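Local coordinates for polyhedrin (Orgyia pseudotsugata cypovirus 5, PDB 5A8U), which builds the crystalline occlusion bodies, or polyhedra, that protect the virus in the outside environment until insect larvae ingest them, at residues A[26-34]-A[45-54]. Numbering follows the deposited sequence.
Sequences SNSGINVTV and VYNWQGTEVI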
loop_
_atom_site.group_PDB
_atom_site.type_symbol
_atom_site.label_atom_id
_atom_site.label_comp_id
_atom_site.label_asym_id
_atom_site.label_seq_id
_atom_site.Cartn_x
_atom_site.Cartn_y
_atom_site.Cartn_z
ATOM N N SER A 26 -9.090 22.639 1.923
ATOM C CA SER A 26 -9.130 21.202 1.734
ATOM C C SER A 26 -8.091 20.753 0.719
ATOM O O SER A 26 -7.829 19.573 0.606
ATOM C CB SER A 26 -10.519 20.731 1.278
ATOM O OG SER A 26 -11.493 20.972 2.278
ATOM N N ASN A 27 -7.510 21.690 -0.026
ATOM C CA ASN A 27 -6.494 21.330 -1.011
ATOM C C ASN A 27 -5.049 21.623 -0.586
ATOM O O ASN A 27 -4.115 21.429 -1.367
ATOM C CB ASN A 27 -6.831 21.953 -2.363
ATOM C CG ASN A 27 -8.073 21.339 -2.963
ATOM O OD1 ASN A 27 -9.072 22.026 -3.209
ATOM N ND2 ASN A 27 -8.033 20.029 -3.170
ATOM N N SER A 28 -4.882 22.065 0.660
ATOM C CA SER A 28 -3.554 22.115 1.273
ATOM C C SER A 28 -3.208 20.732 1.801
ATOM O O SER A 28 -4.028 19.811 1.751
ATOM C CB SER A 28 -3.536 23.111 2.434
ATOM O OG SER A 28 -4.385 22.675 3.484
ATOM N N GLY A 29 -1.995 20.584 2.311
ATOM C CA GLY A 29 -1.568 19.304 2.833
ATOM C C GLY A 29 -1.688 19.162 4.335
ATOM O O GLY A 29 -1.489 20.116 5.082
ATOM N N ILE A 30 -2.034 17.954 4.773
ATOM C CA ILE A 30 -1.903 17.561 6.168
ATOM C C ILE A 30 -0.786 16.524 6.185
ATOM O O ILE A 30 -0.649 15.748 5.236
ATOM C CB ILE A 30 -3.231 16.967 6.753
ATOM C CG1 ILE A 30 -3.797 15.854 5.869
ATOM C CG2 ILE A 30 -4.290 18.071 6.956
ATOM C CD1 ILE A 30 -4.932 15.040 6.553
ATOM N N ASN A 31 0.036 16.550 7.231
ATOM C CA ASN A 31 1.195 15.665 7.325
ATOM C C ASN A 31 1.112 14.826 8.579
ATOM O O ASN A 31 0.745 15.311 9.642
ATOM C CB ASN A 31 2.498 16.461 7.351
ATOM C CG ASN A 31 2.937 16.905 5.979
ATOM O OD1 ASN A 31 3.760 16.261 5.338
ATOM N ND2 ASN A 31 2.380 18.021 5.515
ATOM N N VAL A 32 1.459 13.559 8.443
ATOM C CA VAL A 32 1.602 12.675 9.582
ATOM C C VAL A 32 2.996 12.095 9.475
ATOM O O VAL A 32 3.381 11.583 8.425
ATOM C CB VAL A 32 0.549 11.560 9.558
ATOM C CG1 VAL A 32 0.754 10.619 10.732
ATOM C CG2 VAL A 32 -0.851 12.195 9.616
ATOM N N THR A 33 3.770 12.217 10.549
ATOM C CA THR A 33 5.121 11.695 10.573
ATOM C C THR A 33 5.261 10.734 11.752
ATOM O O THR A 33 4.817 11.012 12.877
ATOM C CB THR A 33 6.167 12.818 10.657
ATOM O OG1 THR A 33 5.923 13.756 9.603
ATOM C CG2 THR A 33 7.601 12.263 10.485
ATOM N N VAL A 34 5.814 9.569 11.464
ATOM C CA VAL A 34 6.201 8.653 12.520
ATOM C C VAL A 34 7.711 8.658 12.589
ATOM O O VAL A 34 8.390 8.418 11.584
ATOM C CB VAL A 34 5.711 7.226 12.232
ATOM C CG1 VAL A 34 6.481 6.177 13.085
ATOM C CG2 VAL A 34 4.222 7.152 12.443
ATOM N N VAL A 45 12.359 7.756 9.819
ATOM C CA VAL A 45 11.253 8.662 9.541
ATOM C C VAL A 45 10.340 8.087 8.469
ATOM O O VAL A 45 10.802 7.607 7.434
ATOM C CB VAL A 45 11.794 10.002 9.015
ATOM C CG1 VAL A 45 10.641 10.973 8.632
ATOM C CG2 VAL A 45 12.760 10.624 10.056
ATOM N N TYR A 46 9.042 8.147 8.730
ATOM C CA TYR A 46 8.028 7.909 7.714
ATOM C C TYR A 46 7.092 9.099 7.735
ATOM O O TYR A 46 6.564 9.449 8.788
ATOM C CB TYR A 46 7.217 6.653 8.049
ATOM C CG TYR A 46 8.005 5.363 7.965
ATOM C CD1 TYR A 46 8.142 4.692 6.751
ATOM C CD2 TYR A 46 8.616 4.828 9.094
ATOM C CE1 TYR A 46 8.873 3.504 6.675
ATOM C CE2 TYR A 46 9.336 3.658 9.027
ATOM C CZ TYR A 46 9.474 3.011 7.815
ATOM O OH TYR A 46 10.184 1.832 7.743
ATOM N N ASN A 47 6.899 9.722 6.574
ATOM C CA ASN A 47 6.059 10.906 6.424
ATOM C C ASN A 47 4.983 10.696 5.352
ATOM O O ASN A 47 5.292 10.488 4.184
ATOM C CB ASN A 47 6.930 12.143 6.132
ATOM C CG ASN A 47 6.118 13.351 5.672
ATOM O OD1 ASN A 47 6.232 13.780 4.529
ATOM N ND2 ASN A 47 5.278 13.886 6.558
ATOM N N TRP A 48 3.726 10.702 5.784
ATOM C CA TRP A 48 2.564 10.618 4.887
ATOM C C TRP A 48 1.926 12.002 4.692
ATOM O O TRP A 48 1.903 12.813 5.614
ATOM C CB TRP A 48 1.504 9.696 5.482
ATOM C CG TRP A 48 1.846 8.240 5.630
ATOM C CD1 TRP A 48 1.457 7.216 4.809
ATOM C CD2 TRP A 48 2.559 7.631 6.717
ATOM N NE1 TRP A 48 1.910 6.012 5.305
ATOM C CE2 TRP A 48 2.597 6.245 6.469
ATOM C CE3 TRP A 48 3.192 8.129 7.859
ATOM C CZ2 TRP A 48 3.237 5.351 7.331
ATOM C CZ3 TRP A 48 3.822 7.237 8.717
ATOM C CH2 TRP A 48 3.838 5.867 8.449
ATOM N N GLN A 49 1.389 12.265 3.498
ATOM C CA GLN A 49 0.682 13.511 3.241
ATOM C C GLN A 49 -0.678 13.179 2.646
ATOM O O GLN A 49 -0.866 12.107 2.074
ATOM C CB GLN A 49 1.442 14.369 2.225
ATOM C CG GLN A 49 2.863 14.701 2.586
ATOM C CD GLN A 49 3.548 15.504 1.497
ATOM O OE1 GLN A 49 3.083 16.592 1.124
ATOM N NE2 GLN A 49 4.651 14.965 0.966
ATOM N N GLY A 50 -1.628 14.097 2.774
ATOM C CA GLY A 50 -2.940 13.902 2.174
ATOM C C GLY A 50 -3.733 15.191 2.273
ATOM O O GLY A 50 -3.256 16.165 2.827
ATOM N N THR A 51 -4.942 15.198 1.728
ATOM C CA THR A 51 -5.755 16.400 1.731
ATOM C C THR A 51 -6.913 16.284 2.720
ATOM O O THR A 51 -7.109 17.172 3.531
ATOM C CB THR A 51 -6.299 16.671 0.334
ATOM O OG1 THR A 51 -6.789 15.438 -0.221
ATOM C CG2 THR A 51 -5.193 17.225 -0.548
ATOM N N GLU A 52 -7.658 15.182 2.668
ATOM C CA GLU A 52 -8.869 15.028 3.479
ATOM C C GLU A 52 -8.687 13.982 4.562
ATOM O O GLU A 52 -9.276 14.061 5.642
ATOM C CB GLU A 52 -10.034 14.567 2.584
ATOM C CG GLU A 52 -10.495 15.590 1.553
ATOM C CD GLU A 52 -11.380 16.689 2.108
ATOM O OE1 GLU A 52 -11.782 16.657 3.299
ATOM O OE2 GLU A 52 -11.697 17.602 1.318
ATOM N N VAL A 53 -7.900 12.966 4.242
ATOM C CA VAL A 53 -7.713 11.858 5.149
ATOM C C VAL A 53 -6.295 11.342 4.980
ATOM O O VAL A 53 -5.730 11.309 3.877
ATOM C CB VAL A 53 -8.731 10.749 4.865
ATOM C CG1 VAL A 53 -8.519 10.181 3.473
ATOM C CG2 VAL A 53 -8.645 9.644 5.914
ATOM N N ILE A 54 -5.694 10.984 6.094
ATOM C CA ILE A 54 -4.390 10.373 6.033
ATOM C C ILE A 54 -4.413 9.154 6.948
ATOM O O ILE A 54 -4.702 9.264 8.132
ATOM C CB ILE A 54 -3.321 11.395 6.408
ATOM C CG1 ILE A 54 -1.931 10.852 6.128
ATOM C CG2 ILE A 54 -3.434 11.768 7.837
ATOM C CD1 ILE A 54 -0.898 11.947 6.190
#
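Asn47 carries its amide anti to the backbone N (chi1 168°), whereas Asn31 and Thr33 on the facing strand each set their polar branch beside the backbone N, and these settings gather three polar groups on one face of an antiparallel hairpin. The ND2 of Asn47 bridges its two neighbours. Asn47 ND2 donates to Asn31 OD1 (3.1 Å), nearly straight at 167° and on a lone pair of the carbonyl, with the two amides almost coplanar. The other bond, from Asn47 ND2 to Thr33 OG1 (3.1 Å), is more bent and leaves the amide plane. Beside Asn31, the aliphatic CG of Gln49 lies against OD1, the two side chains pointing the same way.

The backbones of 30-34 and 46-50 are joined at three hydrogen-bonded pairs, Ile30-Gly50, Val32-Trp48 and Val34-Tyr46, each closed by two backbone bonds; Val34 N to Tyr46 O measures 2.8 Å. The reverse face is largely apolar. Past Gly50 the chain turns back through Thr51 and Glu52, bringing Ile54 over this face, where it packs on Ile30 CD1, the two side chains sliding past each other in opposite directions. Farther along, Val34 CG2 packs obliquely on Trp48 CZ3 (3.7 Å), and Val32 and Val34 also pack on strand 189-195, which pairs with Ile54's own strand, 53-58, in a second sheet.

The hairpin thus has two chemically distinct faces, one packed largely by hydrophobic contacts against that sheet, the other polar and packed against helix 230-241. There Arg241 NH1 donates a hydrogen bond to Asn47 OD1, so both ends of that buried amide are engaged and its rotation is probably fixed, while Gln49 NE2 bonds to Gly132 O of a second subunit, linking the polar face to the trimer interface.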